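PDB 5NNP: N-terminal acetyltransferase-like protein from Chaetomium thermophilum, which probably serves as the helical-repeat auxiliary subunit of an N-terminal acetyltransferase complex of the NatA type. Local coordinates for residues Thr519-Gln524 against Arg549-Pro554. Numbering follows the deposited sequence.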
ATOM      1  N   THR A 519       3.330  -3.726  11.719  1.00 36.73           N
ATOM      2  CA  THR A 519       2.402  -4.815  11.473  1.00 33.15           C
ATOM      3  C   THR A 519       2.347  -5.157   9.997  1.00 35.23           C
ATOM      4  O   THR A 519       2.385  -6.321   9.611  1.00 30.30           O
ATOM      5  CB  THR A 519       1.005  -4.466  11.945  1.00 33.00           C
ATOM      6  OG1 THR A 519       1.008  -4.340  13.366  1.00 34.74           O
ATOM      7  CG2 THR A 519       0.003  -5.551  11.516  1.00 23.22           C
ATOM      8  N   TRP A 520       2.236  -4.118   9.182  1.00 35.63           N
ATOM      9  CA  TRP A 520       2.234  -4.246   7.744  1.00 27.01           C
ATOM     10  C   TRP A 520       3.485  -4.990   7.281  1.00 37.51           C
ATOM     11  O   TRP A 520       3.430  -5.818   6.365  1.00 38.33           O
ATOM     12  CB  TRP A 520       2.141  -2.858   7.121  1.00 21.00           C
ATOM     13  CG  TRP A 520       0.777  -2.249   7.293  1.00 27.22           C
ATOM     14  CD1 TRP A 520      -0.291  -2.819   7.916  1.00 30.26           C
ATOM     15  CD2 TRP A 520       0.328  -0.973   6.810  1.00 28.47           C
ATOM     16  NE1 TRP A 520      -1.376  -1.976   7.864  1.00 31.36           N
ATOM     17  CE2 TRP A 520      -1.027  -0.843   7.187  1.00 27.18           C
ATOM     18  CE3 TRP A 520       0.940   0.076   6.108  1.00 33.04           C
ATOM     19  CZ2 TRP A 520      -1.782   0.301   6.890  1.00 27.31           C
ATOM     20  CZ3 TRP A 520       0.181   1.216   5.806  1.00 28.68           C
ATOM     21  CH2 TRP A 520      -1.162   1.314   6.194  1.00 28.63           C
ATOM     22  N   GLN A 521       4.610  -4.717   7.936  1.00 37.59           N
ATOM     23  CA  GLN A 521       5.835  -5.413   7.580  1.00 38.38           C
ATOM     24  C   GLN A 521       5.787  -6.880   7.995  1.00 34.84           C
ATOM     25  O   GLN A 521       6.415  -7.730   7.381  1.00 42.88           O
ATOM     26  CB  GLN A 521       7.053  -4.749   8.214  1.00 43.75           C
ATOM     27  CG  GLN A 521       8.354  -5.420   7.794  1.00 42.49           C
ATOM     28  CD  GLN A 521       9.592  -4.738   8.335  1.00 47.40           C
ATOM     29  OE1 GLN A 521       9.526  -3.698   8.988  1.00 50.19           O
ATOM     30  NE2 GLN A 521      10.737  -5.332   8.064  1.00 57.01           N
ATOM     31  N   GLU A 522       5.037  -7.174   9.041  1.00 25.82           N
ATOM     32  CA  GLU A 522       4.997  -8.518   9.570  1.00 29.66           C
ATOM     33  C   GLU A 522       3.889  -9.313   8.865  1.00 37.56           C
ATOM     34  O   GLU A 522       3.888 -10.553   8.862  1.00 33.26           O
ATOM     35  CB  GLU A 522       4.795  -8.483  11.083  1.00 29.68           C
ATOM     36  CG  GLU A 522       4.818  -9.854  11.729  1.00 45.35           C
ATOM     37  CD  GLU A 522       4.789  -9.794  13.256  1.00 64.05           C
ATOM     38  OE1 GLU A 522       4.579 -10.860  13.885  1.00 69.24           O
ATOM     39  OE2 GLU A 522       4.988  -8.690  13.827  1.00 64.11           O
ATOM     40  N   ASP A 523       2.975  -8.578   8.236  1.00 28.44           N
ATOM     41  CA  ASP A 523       1.839  -9.172   7.541  1.00 33.50           C
ATOM     42  C   ASP A 523       2.249 -10.079   6.375  1.00 35.91           C
ATOM     43  O   ASP A 523       1.530 -11.008   6.024  1.00 35.30           O
ATOM     44  CB  ASP A 523       0.892  -8.074   7.032  1.00 27.26           C
ATOM     45  CG  ASP A 523      -0.070  -7.600   8.106  1.00 30.01           C
ATOM     46  OD1 ASP A 523      -0.242  -8.342   9.101  1.00 34.79           O
ATOM     47  OD2 ASP A 523      -0.655  -6.501   7.966  1.00 29.15           O
ATOM     48  N   GLN A 524       3.407  -9.815   5.784  1.00 36.51           N
ATOM     49  CA  GLN A 524       3.859 -10.583   4.634  1.00 34.94           C
ATOM     50  C   GLN A 524       4.344 -11.988   5.053  1.00 41.14           C
ATOM     51  O   GLN A 524       4.647 -12.829   4.205  1.00 43.90           O
ATOM     52  CB  GLN A 524       4.973  -9.827   3.926  1.00 30.80           C
ATOM     53  CG  GLN A 524       6.217  -9.765   4.792  1.00 43.14           C
ATOM     54  CD  GLN A 524       7.357  -8.989   4.167  1.00 40.37           C
ATOM     55  OE1 GLN A 524       7.718  -9.200   3.008  1.00 36.45           O
ATOM     56  NE2 GLN A 524       7.938  -8.093   4.939  1.00 33.84           N
ATOM     57  N   ARG A 549      10.128  -1.493   0.224  1.00 33.75           N
ATOM     58  CA  ARG A 549      10.111  -0.042   0.304  1.00 38.87           C
ATOM     59  C   ARG A 549       8.927   0.461   1.104  1.00 35.94           C
ATOM     60  O   ARG A 549       8.406   1.535   0.815  1.00 42.32           O
ATOM     61  CB  ARG A 549      10.073   0.585  -1.082  1.00 43.96           C
ATOM     62  CG  ARG A 549      11.322   0.399  -1.908  1.00 57.54           C
ATOM     63  CD  ARG A 549      11.042   0.885  -3.323  1.00 76.13           C
ATOM     64  NE  ARG A 549       9.729   0.411  -3.779  1.00 85.47           N
ATOM     65  CZ  ARG A 549       8.894   1.108  -4.551  1.00 88.39           C
ATOM     66  NH1 ARG A 549       9.223   2.326  -4.973  1.00 82.48           N
ATOM     67  NH2 ARG A 549       7.723   0.582  -4.908  1.00 92.35           N
ATOM     68  N   LEU A 550       8.525  -0.304   2.114  1.00 29.72           N
ATOM     69  CA  LEU A 550       7.247  -0.084   2.786  1.00 32.65           C
ATOM     70  C   LEU A 550       7.078   1.334   3.277  1.00 35.98           C
ATOM     71  O   LEU A 550       6.094   2.001   2.954  1.00 35.10           O
ATOM     72  CB  LEU A 550       7.081  -1.033   3.969  1.00 29.82           C
ATOM     73  CG  LEU A 550       5.832  -0.829   4.834  1.00 30.34           C
ATOM     74  CD1 LEU A 550       4.576  -0.985   3.999  1.00 32.31           C
ATOM     75  CD2 LEU A 550       5.836  -1.810   6.009  1.00 21.42           C
ATOM     76  N   ARG A 551       8.055   1.796   4.041  1.00 29.95           N
ATOM     77  CA  ARG A 551       7.868   3.010   4.794  1.00 31.72           C
ATOM     78  C   ARG A 551       8.237   4.250   4.011  1.00 39.56           C
ATOM     79  O   ARG A 551       8.424   5.307   4.595  1.00 43.16           O
ATOM     80  CB  ARG A 551       8.663   2.937   6.091  1.00 26.36           C
ATOM     81  CG  ARG A 551       8.099   1.901   7.027  1.00 27.75           C
ATOM     82  CD  ARG A 551       8.895   1.866   8.268  1.00 27.73           C
ATOM     83  NE  ARG A 551       8.459   0.823   9.183  1.00 28.63           N
ATOM     84  CZ  ARG A 551       8.795  -0.449   9.044  1.00 35.65           C
ATOM     85  NH1 ARG A 551       9.510  -0.823   7.992  1.00 34.87           N
ATOM     86  NH2 ARG A 551       8.401  -1.347   9.938  1.00 36.22           N
ATOM     87  N   GLU A 552       8.336   4.135   2.690  1.00 43.37           N
ATOM     88  CA  GLU A 552       8.517   5.330   1.862  1.00 41.39           C
ATOM     89  C   GLU A 552       7.162   6.018   1.671  1.00 44.08           C
ATOM     90  O   GLU A 552       7.074   7.143   1.182  1.00 48.29           O
ATOM     91  CB  GLU A 552       9.124   4.976   0.512  1.00 35.61           C
ATOM     92  CG  GLU A 552       8.116   4.374  -0.461  1.00 42.91           C
ATOM     93  CD  GLU A 552       8.689   4.156  -1.846  1.00 41.29           C
ATOM     94  OE1 GLU A 552       9.894   4.401  -2.037  1.00 48.18           O
ATOM     95  OE2 GLU A 552       7.936   3.731  -2.744  1.00 41.03           O
ATOM     96  N   HIS A 553       6.103   5.320   2.065  1.00 41.77           N
ATOM     97  CA  HIS A 553       4.740   5.797   1.866  1.00 34.56           C
ATOM     98  C   HIS A 553       4.519   7.061   2.679  1.00 35.17           C
ATOM     99  O   HIS A 553       4.909   7.117   3.852  1.00 34.64           O
ATOM    100  CB  HIS A 553       3.738   4.716   2.286  1.00 30.72           C
ATOM    101  CG  HIS A 553       2.402   4.832   1.622  1.00 39.31           C
ATOM    102  ND1 HIS A 553       1.486   5.809   1.953  1.00 40.80           N
ATOM    103  CD2 HIS A 553       1.825   4.092   0.642  1.00 37.13           C
ATOM    104  CE1 HIS A 553       0.403   5.664   1.210  1.00 42.71           C
ATOM    105  NE2 HIS A 553       0.581   4.627   0.409  1.00 42.82           N
ATOM    106  N   PRO A 554       3.877   8.074   2.080  1.00 33.31           N
ATOM    107  CA  PRO A 554       3.632   9.295   2.850  1.00 35.20           C
ATOM    108  C   PRO A 554       2.822   9.028   4.124  1.00 39.45           C
ATOM    109  O   PRO A 554       2.938   9.792   5.086  1.00 42.11           O
ATOM    110  CB  PRO A 554       2.856  10.178   1.872  1.00 26.66           C
ATOM    111  CG  PRO A 554       3.226   9.729   0.569  1.00 26.48           C
ATOM    112  CD  PRO A 554       3.393   8.215   0.702  1.00 42.24           C
TER
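Leu550, in a short 3-10 turn, sends its CD2 methyl against helix 503-523, where it lies 3.7 Å from Gln521 N, 3.9 Å from Gln521 CB and 4.0 Å from Trp520 CB. CG anti to the backbone N (chi1 175°) directs the side chain toward the helix, and the second torsion sets the two methyls. CD1 comes to the edge of the Trp520 indole, near the ring plane, so the leucine follows the base and rim of the tryptophan without stacking on its face. A branched aliphatic residue suits this buried spot, its two methyls meeting the ring edge and the backbone of Gln521 while asking for no polar partner; the indole NE1 is satisfied by Gln485.

Arg551 follows, its side chain stretched out as far as NE, long enough to carry its guanidinium back to the helix. There it meets Gln521 end-on, NH1 and NH2 both donating to one oxygen: Arg551 NH2 lies 2.8 Å from Gln521 OE1, and Arg551 NH1 3.0 Å from that same OE1. The oxygen sits in the guanidinium plane, but the amide is turned 73° against it; NH2 approaches in the carbonyl plane, whereas NH1 stands above it. Glutamine suits this place, its extended chain offering a neutral acceptor beside Asp518, which forms a salt bridge with NH2; Tyr664 adds a cation-pi contact. Shortening Arg551 to an alanine is likely to leave Gln521 OE1 without these two donors and to deprive Asp518 of this salt bridge.

His553 then caps the start of helix 554-572, its ND1 accepting from the backbone N of Phe555. The contact thus joins helix 503-523 to the linker between helices 537-547 and 554-572, within the TPR-like alpha-solenoid expected of a NatA auxiliary subunit.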